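Local coordinates for probable ABC transporter phosphite binding protein PhnD1 (Prochlorococcus marinus str. MIT 9301, PDB 5LQ5) that binds inorganic phosphite strongly as the probable periplasmic solute-binding component of an ABC transporter, with very weak affinity for methylphosphonate and phosphate, at residues A[6-11]-A[25-30]; A[51-56]-A[69-74]; A[57-62]-A[212-217]; A[80-85]-A[229-234]. All blocks are in the same frame, centred on the assembly; numbering follows the deposited sequence. Where two conformers were deposited one is given.

Contact 1: A[6-11]-A[25-30]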
# COMPACT_ATOMS: atom_id res chain seq x y z
N LEU A 6 -19.49 -8.61 -7.90
CA LEU A 6 -18.14 -8.76 -7.34
C LEU A 6 -17.60 -7.35 -7.02
O LEU A 6 -17.39 -6.54 -7.90
CB LEU A 6 -17.17 -9.48 -8.32
CG LEU A 6 -15.79 -9.83 -7.76
CD1 LEU A 6 -15.85 -10.97 -6.76
CD2 LEU A 6 -14.83 -10.20 -8.90
N LYS A 7 -17.33 -7.11 -5.76
CA LYS A 7 -17.05 -5.77 -5.24
C LYS A 7 -15.56 -5.69 -4.95
O LYS A 7 -15.03 -6.45 -4.16
CB LYS A 7 -17.88 -5.51 -3.99
CG LYS A 7 -19.40 -5.53 -4.24
CD LYS A 7 -20.18 -5.51 -2.93
CE LYS A 7 -21.43 -6.38 -3.02
NZ LYS A 7 -21.10 -7.83 -2.95
N VAL A 8 -14.90 -4.82 -5.69
CA VAL A 8 -13.47 -4.56 -5.63
C VAL A 8 -13.21 -3.38 -4.72
O VAL A 8 -13.90 -2.37 -4.77
CB VAL A 8 -12.88 -4.32 -7.04
CG1 VAL A 8 -11.42 -3.85 -7.02
CG2 VAL A 8 -12.99 -5.58 -7.90
N GLY A 9 -12.24 -3.54 -3.83
CA GLY A 9 -11.80 -2.45 -2.94
C GLY A 9 -10.27 -2.34 -2.93
O GLY A 9 -9.54 -3.15 -3.55
N ALA A 10 -9.81 -1.33 -2.23
CA ALA A 10 -8.39 -1.05 -2.14
C ALA A 10 -8.09 -0.11 -0.99
O ALA A 10 -8.85 0.82 -0.72
CB ALA A 10 -7.90 -0.44 -3.41
N ILE A 11 -6.97 -0.32 -0.32
CA ILE A 11 -6.52 0.67 0.65
C ILE A 11 -6.32 2.02 -0.07
O ILE A 11 -5.78 2.05 -1.19
CB ILE A 11 -5.25 0.26 1.42
CG1 ILE A 11 -4.11 -0.14 0.48
CG2 ILE A 11 -5.59 -0.88 2.42
CD1 ILE A 11 -2.77 -0.19 1.17
N LEU A 25 -10.67 0.64 -14.19
CA LEU A 25 -10.16 -0.07 -15.39
C LEU A 25 -9.97 -1.57 -15.13
O LEU A 25 -10.34 -2.43 -15.92
CB LEU A 25 -8.84 0.52 -15.87
CG LEU A 25 -8.90 1.85 -16.60
CD1 LEU A 25 -7.49 2.35 -16.84
CD2 LEU A 25 -9.67 1.72 -17.92
N PHE A 26 -9.43 -1.87 -13.95
CA PHE A 26 -9.25 -3.26 -13.48
C PHE A 26 -10.59 -4.00 -13.44
O PHE A 26 -10.73 -5.12 -13.97
CB PHE A 26 -8.63 -3.22 -12.08
CG PHE A 26 -8.37 -4.59 -11.48
CD1 PHE A 26 -7.24 -5.32 -11.82
CD2 PHE A 26 -9.26 -5.12 -10.56
CE1 PHE A 26 -7.01 -6.58 -11.27
CE2 PHE A 26 -9.04 -6.36 -10.01
CZ PHE A 26 -7.91 -7.09 -10.35
N SER A 27 -11.57 -3.37 -12.83
CA SER A 27 -12.91 -3.94 -12.67
C SER A 27 -13.57 -4.25 -14.02
O SER A 27 -14.18 -5.29 -14.20
CB SER A 27 -13.81 -3.04 -11.83
OG SER A 27 -13.31 -2.98 -10.49
N LYS A 28 -13.39 -3.36 -14.97
CA LYS A 28 -14.00 -3.55 -16.29
C LYS A 28 -13.39 -4.74 -17.03
O LYS A 28 -14.10 -5.51 -17.67
CB LYS A 28 -13.93 -2.26 -17.14
CG LYS A 28 -15.03 -1.26 -16.80
CD LYS A 28 -14.87 0.04 -17.57
CE LYS A 28 -15.77 1.14 -17.02
NZ LYS A 28 -17.09 1.22 -17.71
N GLU A 29 -12.09 -4.92 -16.89
CA GLU A 29 -11.39 -6.06 -17.50
C GLU A 29 -11.81 -7.38 -16.83
O GLU A 29 -12.09 -8.37 -17.49
CB GLU A 29 -9.87 -5.89 -17.46
CG GLU A 29 -9.07 -7.00 -18.17
CD GLU A 29 -9.44 -7.17 -19.64
OE1 GLU A 29 -9.87 -6.18 -20.30
OE2 GLU A 29 -9.29 -8.31 -20.16
N LEU A 30 -11.83 -7.41 -15.50
CA LEU A 30 -12.35 -8.60 -14.80
C LEU A 30 -13.76 -8.97 -15.22
O LEU A 30 -14.08 -10.14 -15.45
CB LEU A 30 -12.33 -8.39 -13.27
CG LEU A 30 -11.18 -9.09 -12.56
CD1 LEU A 30 -9.82 -8.63 -13.08
CD2 LEU A 30 -11.33 -8.82 -11.07

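Contact 2: A[51-56]-A[69-74]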
# COMPACT_ATOMS: atom_id res chain seq x y z
N THR A 51 -12.29 -3.34 7.50
CA THR A 51 -13.63 -3.61 8.07
C THR A 51 -14.66 -3.92 6.95
O THR A 51 -15.51 -4.75 7.09
CB THR A 51 -14.08 -2.40 8.92
OG1 THR A 51 -13.14 -2.22 9.99
CG2 THR A 51 -15.51 -2.57 9.46
N GLY A 52 -14.54 -3.27 5.80
CA GLY A 52 -15.43 -3.56 4.65
C GLY A 52 -15.23 -4.99 4.15
O GLY A 52 -16.14 -5.67 3.70
N PHE A 53 -13.99 -5.45 4.25
CA PHE A 53 -13.68 -6.84 3.87
C PHE A 53 -14.32 -7.78 4.91
O PHE A 53 -15.02 -8.72 4.53
CB PHE A 53 -12.19 -7.06 3.72
CG PHE A 53 -11.82 -8.39 3.15
CD1 PHE A 53 -11.89 -8.63 1.78
CD2 PHE A 53 -11.50 -9.45 3.97
CE1 PHE A 53 -11.57 -9.87 1.26
CE2 PHE A 53 -11.20 -10.69 3.46
CZ PHE A 53 -11.25 -10.91 2.11
N ARG A 54 -14.10 -7.49 6.20
CA ARG A 54 -14.67 -8.30 7.27
C ARG A 54 -16.20 -8.41 7.18
O ARG A 54 -16.74 -9.51 7.39
CB ARG A 54 -14.25 -7.77 8.65
CG ARG A 54 -14.77 -8.62 9.81
CD ARG A 54 -14.48 -7.98 11.15
NE ARG A 54 -15.08 -6.65 11.32
CZ ARG A 54 -16.34 -6.41 11.69
NH1 ARG A 54 -17.22 -7.40 11.91
NH2 ARG A 54 -16.72 -5.14 11.82
N THR A 55 -16.88 -7.29 6.86
CA THR A 55 -18.36 -7.28 6.77
C THR A 55 -18.91 -7.75 5.41
O THR A 55 -20.11 -7.73 5.17
CB THR A 55 -18.97 -5.90 7.08
OG1 THR A 55 -18.48 -4.95 6.12
CG2 THR A 55 -18.61 -5.48 8.49
N LYS A 56 -18.02 -8.09 4.49
CA LYS A 56 -18.40 -8.63 3.15
C LYS A 56 -19.02 -7.56 2.24
O LYS A 56 -19.70 -7.86 1.25
CB LYS A 56 -19.27 -9.89 3.27
CG LYS A 56 -18.57 -10.95 4.12
CD LYS A 56 -19.07 -12.37 3.88
CE LYS A 56 -18.58 -13.31 4.97
NZ LYS A 56 -17.10 -13.34 5.14
N VAL A 69 -2.69 -8.57 6.33
CA VAL A 69 -2.56 -9.44 7.52
C VAL A 69 -3.72 -9.20 8.48
O VAL A 69 -4.38 -10.13 8.92
CB VAL A 69 -1.21 -9.22 8.20
CG1 VAL A 69 -1.20 -9.84 9.61
CG2 VAL A 69 -0.09 -9.81 7.35
N GLN A 70 -4.02 -7.94 8.76
CA GLN A 70 -5.12 -7.59 9.65
C GLN A 70 -6.45 -8.15 9.12
O GLN A 70 -7.25 -8.75 9.86
CB GLN A 70 -5.26 -6.06 9.81
CG GLN A 70 -4.08 -5.38 10.55
CD GLN A 70 -4.10 -3.86 10.45
OE1 GLN A 70 -4.60 -3.31 9.47
NE2 GLN A 70 -3.56 -3.19 11.43
N ALA A 71 -6.70 -7.92 7.84
CA ALA A 71 -7.92 -8.39 7.22
C ALA A 71 -8.09 -9.91 7.30
O ALA A 71 -9.19 -10.40 7.56
CB ALA A 71 -8.04 -7.92 5.78
N ARG A 72 -7.01 -10.62 7.02
CA ARG A 72 -7.04 -12.09 7.05
C ARG A 72 -7.16 -12.68 8.47
O ARG A 72 -7.76 -13.73 8.66
CB ARG A 72 -5.85 -12.63 6.24
CG ARG A 72 -6.10 -12.42 4.75
CD ARG A 72 -5.05 -12.93 3.79
NE ARG A 72 -3.79 -12.15 3.83
CZ ARG A 72 -2.71 -12.53 4.51
NH1 ARG A 72 -1.62 -11.77 4.48
NH2 ARG A 72 -2.72 -13.65 5.23
N LEU A 73 -6.66 -11.97 9.47
CA LEU A 73 -6.86 -12.36 10.84
C LEU A 73 -8.33 -12.18 11.27
O LEU A 73 -8.89 -13.01 11.96
CB LEU A 73 -5.93 -11.60 11.78
CG LEU A 73 -4.45 -12.00 11.71
CD1 LEU A 73 -3.61 -10.96 12.44
CD2 LEU A 73 -4.22 -13.42 12.27
N GLN A 74 -8.93 -11.05 10.86
CA GLN A 74 -10.33 -10.70 11.19
C GLN A 74 -11.34 -11.51 10.40
O GLN A 74 -12.48 -11.64 10.78
CB GLN A 74 -10.59 -9.21 10.96
CG GLN A 74 -9.90 -8.26 11.92
CD GLN A 74 -10.68 -6.97 12.08
OE1 GLN A 74 -11.34 -6.53 11.16
NE2 GLN A 74 -10.64 -6.38 13.27

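Contact 3: A[57-62]-A[212-217]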
# COMPACT_ATOMS: atom_id res chain seq x y z
N ASP A 57 -18.75 -6.31 2.56
CA ASP A 57 -19.06 -5.20 1.66
C ASP A 57 -18.07 -5.15 0.50
O ASP A 57 -18.36 -4.51 -0.50
CB ASP A 57 -19.05 -3.86 2.39
CG ASP A 57 -20.28 -3.67 3.29
OD1 ASP A 57 -20.95 -2.65 3.10
OD2 ASP A 57 -20.58 -4.51 4.16
N LEU A 58 -16.91 -5.80 0.68
CA LEU A 58 -15.85 -5.90 -0.33
C LEU A 58 -15.43 -7.37 -0.51
O LEU A 58 -15.25 -8.10 0.46
CB LEU A 58 -14.64 -5.05 0.08
CG LEU A 58 -14.88 -3.58 0.34
CD1 LEU A 58 -13.62 -2.96 0.95
CD2 LEU A 58 -15.30 -2.83 -0.91
N ASP A 59 -15.29 -7.80 -1.76
CA ASP A 59 -14.97 -9.19 -2.09
C ASP A 59 -13.53 -9.48 -2.47
O ASP A 59 -13.05 -10.58 -2.24
CB ASP A 59 -15.82 -9.65 -3.27
CG ASP A 59 -17.30 -9.63 -2.96
OD1 ASP A 59 -17.67 -10.09 -1.85
OD2 ASP A 59 -18.07 -9.17 -3.83
N LEU A 60 -12.89 -8.51 -3.09
CA LEU A 60 -11.57 -8.63 -3.66
C LEU A 60 -10.88 -7.29 -3.43
O LEU A 60 -11.33 -6.27 -3.94
CB LEU A 60 -11.63 -8.91 -5.14
CG LEU A 60 -10.29 -8.96 -5.87
CD1 LEU A 60 -9.41 -10.12 -5.43
CD2 LEU A 60 -10.58 -9.05 -7.37
N VAL A 61 -9.83 -7.27 -2.64
CA VAL A 61 -9.22 -6.02 -2.15
C VAL A 61 -7.72 -6.01 -2.32
O VAL A 61 -7.05 -6.99 -2.01
CB VAL A 61 -9.56 -5.77 -0.67
CG1 VAL A 61 -8.92 -4.50 -0.14
CG2 VAL A 61 -11.06 -5.68 -0.46
N TRP A 62 -7.23 -4.90 -2.86
CA TRP A 62 -5.81 -4.56 -2.95
C TRP A 62 -5.35 -4.00 -1.61
O TRP A 62 -5.69 -2.85 -1.25
CB TRP A 62 -5.59 -3.60 -4.07
CG TRP A 62 -4.18 -3.20 -4.37
CD1 TRP A 62 -3.66 -1.94 -4.22
CD2 TRP A 62 -3.13 -4.01 -4.87
NE1 TRP A 62 -2.35 -1.91 -4.63
CE2 TRP A 62 -1.99 -3.17 -5.03
CE3 TRP A 62 -3.02 -5.37 -5.19
CZ2 TRP A 62 -0.77 -3.65 -5.49
CZ3 TRP A 62 -1.78 -5.84 -5.66
CH2 TRP A 62 -0.68 -4.96 -5.82
N GLY A 212 -13.38 -16.04 0.93
CA GLY A 212 -13.33 -17.50 0.85
C GLY A 212 -14.59 -18.15 0.34
O GLY A 212 -14.59 -19.34 0.05
N ASP A 213 -15.66 -17.38 0.23
CA ASP A 213 -16.99 -17.95 -0.11
C ASP A 213 -17.52 -17.65 -1.49
O ASP A 213 -18.74 -17.75 -1.74
CB ASP A 213 -18.03 -17.55 0.92
CG ASP A 213 -18.18 -16.03 1.06
OD1 ASP A 213 -18.10 -15.26 0.07
OD2 ASP A 213 -18.40 -15.58 2.20
N LEU A 214 -16.63 -17.27 -2.40
CA LEU A 214 -17.09 -16.81 -3.69
C LEU A 214 -17.84 -17.86 -4.51
O LEU A 214 -18.77 -17.51 -5.24
CB LEU A 214 -15.96 -16.17 -4.48
CG LEU A 214 -15.40 -14.92 -3.78
CD1 LEU A 214 -14.29 -14.35 -4.63
CD2 LEU A 214 -16.45 -13.84 -3.51
N GLU A 215 -17.46 -19.12 -4.35
CA GLU A 215 -18.13 -20.25 -5.05
C GLU A 215 -19.63 -20.34 -4.82
O GLU A 215 -20.37 -20.64 -5.75
CB GLU A 215 -17.52 -21.59 -4.70
CG GLU A 215 -16.43 -21.99 -5.67
CD GLU A 215 -15.10 -21.39 -5.29
OE1 GLU A 215 -14.80 -21.37 -4.08
OE2 GLU A 215 -14.36 -20.94 -6.18
N ASN A 216 -20.06 -20.06 -3.60
CA ASN A 216 -21.50 -20.10 -3.29
C ASN A 216 -22.32 -19.05 -4.05
O ASN A 216 -23.50 -19.24 -4.28
CB ASN A 216 -21.75 -19.93 -1.80
CG ASN A 216 -21.04 -20.97 -0.97
OD1 ASN A 216 -20.93 -22.14 -1.36
ND2 ASN A 216 -20.53 -20.56 0.18
N ARG A 217 -21.69 -17.95 -4.41
CA ARG A 217 -22.37 -16.88 -5.16
C ARG A 217 -22.13 -16.95 -6.66
O ARG A 217 -23.01 -16.58 -7.44
CB ARG A 217 -21.92 -15.51 -4.69
CG ARG A 217 -22.23 -15.22 -3.24
CD ARG A 217 -21.17 -14.30 -2.68
NE ARG A 217 -21.14 -13.04 -3.39
CZ ARG A 217 -20.26 -12.07 -3.15
NH1 ARG A 217 -19.33 -12.24 -2.21
NH2 ARG A 217 -20.32 -10.96 -3.86

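Contact 4: A[80-85]-A[229-234]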
# COMPACT_ATOMS: atom_id res chain seq x y z
N VAL A 80 -5.30 -15.39 -0.21
CA VAL A 80 -4.25 -14.60 -0.90
C VAL A 80 -4.21 -14.99 -2.36
O VAL A 80 -3.96 -16.15 -2.71
CB VAL A 80 -2.86 -14.73 -0.27
CG1 VAL A 80 -1.89 -13.80 -0.97
CG2 VAL A 80 -2.91 -14.39 1.20
N ILE A 81 -4.42 -13.98 -3.22
CA ILE A 81 -4.60 -14.22 -4.68
C ILE A 81 -3.35 -13.97 -5.53
O ILE A 81 -3.00 -14.81 -6.34
CB ILE A 81 -5.79 -13.39 -5.23
CG1 ILE A 81 -7.11 -13.87 -4.63
CG2 ILE A 81 -5.85 -13.40 -6.75
CD1 ILE A 81 -7.62 -15.20 -5.15
N ALA A 82 -2.74 -12.80 -5.38
CA ALA A 82 -1.65 -12.35 -6.24
C ALA A 82 -0.92 -11.14 -5.65
O ALA A 82 -1.41 -10.48 -4.72
CB ALA A 82 -2.19 -11.98 -7.61
N GLN A 83 0.24 -10.84 -6.20
CA GLN A 83 1.04 -9.68 -5.86
C GLN A 83 1.79 -9.27 -7.13
O GLN A 83 1.65 -9.93 -8.16
CB GLN A 83 2.01 -9.98 -4.70
CG GLN A 83 3.13 -10.95 -5.10
CD GLN A 83 4.04 -11.41 -3.97
OE1 GLN A 83 4.47 -10.63 -3.15
NE2 GLN A 83 4.42 -12.70 -3.99
N ARG A 84 2.57 -8.21 -7.05
CA ARG A 84 3.55 -7.84 -8.09
C ARG A 84 4.93 -8.37 -7.74
O ARG A 84 5.20 -8.70 -6.60
CB ARG A 84 3.60 -6.33 -8.30
CG ARG A 84 2.24 -5.69 -8.52
CD ARG A 84 2.22 -4.18 -8.33
NE ARG A 84 2.57 -3.82 -6.96
CZ ARG A 84 2.61 -2.57 -6.49
NH1 ARG A 84 2.35 -1.54 -7.28
NH2 ARG A 84 2.92 -2.36 -5.22
N ASP A 85 5.82 -8.45 -8.72
CA ASP A 85 7.21 -8.84 -8.43
C ASP A 85 7.83 -7.94 -7.38
O ASP A 85 8.47 -8.43 -6.46
CB ASP A 85 8.10 -8.80 -9.69
CG ASP A 85 7.81 -9.96 -10.62
OD1 ASP A 85 8.16 -11.12 -10.28
OD2 ASP A 85 7.23 -9.72 -11.70
N VAL A 229 -7.31 -15.04 -14.16
CA VAL A 229 -7.45 -13.77 -14.90
C VAL A 229 -6.39 -12.77 -14.47
O VAL A 229 -5.73 -12.13 -15.27
CB VAL A 229 -8.87 -13.18 -14.76
CG1 VAL A 229 -8.96 -11.73 -15.24
CG2 VAL A 229 -9.87 -14.06 -15.47
N ILE A 230 -6.22 -12.64 -13.16
CA ILE A 230 -5.27 -11.64 -12.62
C ILE A 230 -3.82 -12.04 -12.98
O ILE A 230 -3.03 -11.21 -13.42
CB ILE A 230 -5.48 -11.45 -11.10
CG1 ILE A 230 -6.87 -10.84 -10.81
CG2 ILE A 230 -4.37 -10.59 -10.50
CD1 ILE A 230 -7.27 -10.81 -9.33
N LEU A 231 -3.49 -13.31 -12.81
CA LEU A 231 -2.14 -13.79 -13.11
C LEU A 231 -1.81 -13.78 -14.61
O LEU A 231 -0.64 -13.75 -15.00
CB LEU A 231 -1.94 -15.20 -12.55
CG LEU A 231 -1.96 -15.31 -11.03
CD1 LEU A 231 -1.94 -16.78 -10.62
CD2 LEU A 231 -0.80 -14.56 -10.40
N ASN A 232 -2.84 -13.82 -15.45
CA ASN A 232 -2.63 -13.90 -16.91
C ASN A 232 -2.72 -12.55 -17.63
O ASN A 232 -2.61 -12.49 -18.85
CB ASN A 232 -3.57 -14.91 -17.55
CG ASN A 232 -3.21 -16.35 -17.20
OD1 ASN A 232 -2.06 -16.70 -17.11
ND2 ASN A 232 -4.22 -17.19 -17.05
N LEU A 233 -2.93 -11.47 -16.87
CA LEU A 233 -2.84 -10.13 -17.44
C LEU A 233 -1.49 -9.95 -18.14
O LEU A 233 -0.41 -10.26 -17.60
CB LEU A 233 -3.07 -9.03 -16.39
CG LEU A 233 -4.49 -8.85 -15.87
CD1 LEU A 233 -4.49 -7.90 -14.67
CD2 LEU A 233 -5.45 -8.35 -16.93
N ASP A 234 -1.57 -9.46 -19.35
CA ASP A 234 -0.54 -9.60 -20.39
C ASP A 234 -0.17 -8.21 -20.92
O ASP A 234 -0.96 -7.54 -21.61
CB ASP A 234 -1.08 -10.52 -21.50
CG ASP A 234 -0.17 -10.62 -22.71
OD1 ASP A 234 1.04 -10.34 -22.60
OD2 ASP A 234 -0.70 -11.00 -23.77

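Contact 1: A[6-11]-A[25-30]
Val-8 turns its CG1 trans to its own main-chain nitrogen (chi1 172°), which places CG2 beside that nitrogen and spreads both methyls over the helix residue opposite, Ser-27. Ser-27 OG swings to the N side of its residue (chi1 -66°) and comes up beneath the valine fork. It lies 3.7 Å from Val-8 CG2 and 3.7 Å from Val-8 CB, with Val-8 CG1 slightly farther off. The hydroxyl gains only van der Waals contact here; its polar need is met inside the helix, where OG hydrogen-bonds to Phe-23 O.

The two segments belong to one beta-alpha-beta unit: strand 5-10, helix 16-34 and strand 37-40, with the two strands adjacent and parallel in the sheet. Locally strand 6-10 and helix 25-30 run nearly antiparallel, at 152°, and their axes approach to 9.8 Å. This is the opening unit of a lobe whose strand order, 2-1-3-5-4 with one further edge strand, matches type II periplasmic binding proteins.

Val-8 CG1 also meets Phe-26 CD2 obliquely at 4.3 Å; nearer the start of the strand, Leu-6 CD2 and Leu-30 CD2 touch methyl to methyl, also at 4.3 Å. Phe-26 and Leu-30 are themselves in contact, because Leu-30 CD1 sits 3.7 Å above the phenyl plane, displaced toward its rim. The same ring stacks with Trp-208 and reaches Leu-60, which continues the packing under strands 60-63 and 207-210. Beyond the strand, Ile-11 touches the bound phosphite.

Contact 2: A[51-56]-A[69-74]
Arg-54 offers the edge of its guanidinium, near its plane, to Gln-74 OE1, while Thr-55 CG2 lies 3.7 Å above one face, toward the rim. The guanidinium and Gln-74 amide planes stand 85° apart. Both side chains project from the C-terminal turns of helices 46-54 and 65-74, joined in sequence through strand 60-63 and packed on the sheet of one lobe of this type II periplasmic binding protein fold.

The first helix ends in a Schellman motif: Lys-56 has positive phi, and two bonds run back into the last turn, one of them Lys-56 N to Phe-53 O at 3.1 Å. Arg-54 lies on that turn. The arginine chain runs out extended as far as CD, which makes the nearest approach; the bend at chi3 (61°) then turns NE and the guanidinium.

Deeper in, the Phe-53 ring meets Ala-71 obliquely, CD2 to CB at 4.2 Å. Val-61 and Val-209 touch this phenyl, tying the helix pair to the strands below, and Val-50 fills in against Ala-71 and Gln-74.

The polar pair is less well satisfied: Gln-74 OE1, buried here, has no hydrogen-bonding partner in the model, lying 3.5 Å from Arg-54 CD and 3.7 Å from Arg-54 NE.

Contact 3: A[57-62]-A[212-217]
Asp-59 and Arg-217 reach for each other from opposite directions and meet in a two-pronged, end-on salt bridge. The pair ties the residue preceding strand 60-63, an inner strand of the lobe's mixed sheet, to short helix 214-218, which follows the neighbouring antiparallel strand 207-210. In the type II periplasmic binding protein fold these pieces come together despite some 150 intervening residues.

The guanidinium gives one nitrogen to each carboxylate oxygen. NH1 to Asp-59 OD1 measures 2.7 Å and is almost straight at 171°; NH2 to Asp-59 OD2 measures 2.9 Å and is somewhat more bent. The two flat groups are not coplanar, since their planes are inclined at 55°. OD1 lies in the guanidinium plane, whereas both nitrogens approach from above the carboxylate plane.

Two second-shell bonds help to hold this geometry. Asp-59 OD2 also accepts from Lys-7 N, and Arg-217 NE donates to Pro-3 O, which limits rotation at both ends. With Asp-59 buried, such company would probably favour its ionised form. Asp-213 extends the network weakly: its OD1 is in the guanidinium plane but a long 4.0 Å from Arg-217 NH1. The apolar part of the aspartate packs on Leu-214, Asp-59 CB lying 4.2 Å from Leu-214 CD2.

Contact 4: A[80-85]-A[229-234]
Ala-82 presses its CB against two consecutive helix residues, 3.9 Å from Ile-230 CG2 and 4.0 Å from Leu-231 CD2. Next to it Ile-81 CG2 meets Ile-230 CD1, also at 3.9 Å, the two isoleucine side chains crossing at about a right angle. Ile-230 therefore uses both its branches: CG2, trans to its main-chain nitrogen, serves the alanine, and the extended CG1-CD1 arm serves Ile-81.

That two successive strand residues can both touch the helix follows from the backbone. Ile-81 leaves the extended region (phi -100°, psi -52°), and both it and Ala-82 bond to the backbone of Trp-208 on the antiparallel neighbour. This fits a classic beta bulge, which interrupts the usual alternation of sides.

Farther out, Phe-26 of helix 16-34 and Phe-252 of strand 252-253 touch Ile-230, while Trp-208 and Ala-210 back Ile-81. Helix 222-231 is thus lodged beside helix 16-34 against the sheet. Past Arg-84 the chain goes on to strand 92-97 in the other sheet, so the bulged strand leads into a connection between lobes.

The cross-segment contacts involve methyl groups alone, so this part of helix 222-231 is probably held against the strand by shape and water exclusion rather than directional bonds.

Overall arrangement
Contacts 1, 3 and 4 are buried and reach the same mixed sheet; contact 2 is partly buried, its polar pair lying toward the surface. Contacts 1 and 4 are purely van der Waals and merge where Phe-26 CZ meets Ile-230 CD1 at 3.9 Å, so helices 16-34 and 222-231 share one apolar layer. Contact 3 supplies the charge; its centre lies about 12 Å from that of contact 1, and strands 5-10 and 60-63 pair directly, Gly-9 N to Leu-60 O at 2.9 Å. Contact 2 borders contact 3 through Gly-52 O and Leu-58 N, 3.1 Å apart, but its polar groups meet without bonding. Contacts 2 and 4 lie farthest apart, about 21 Å between centres.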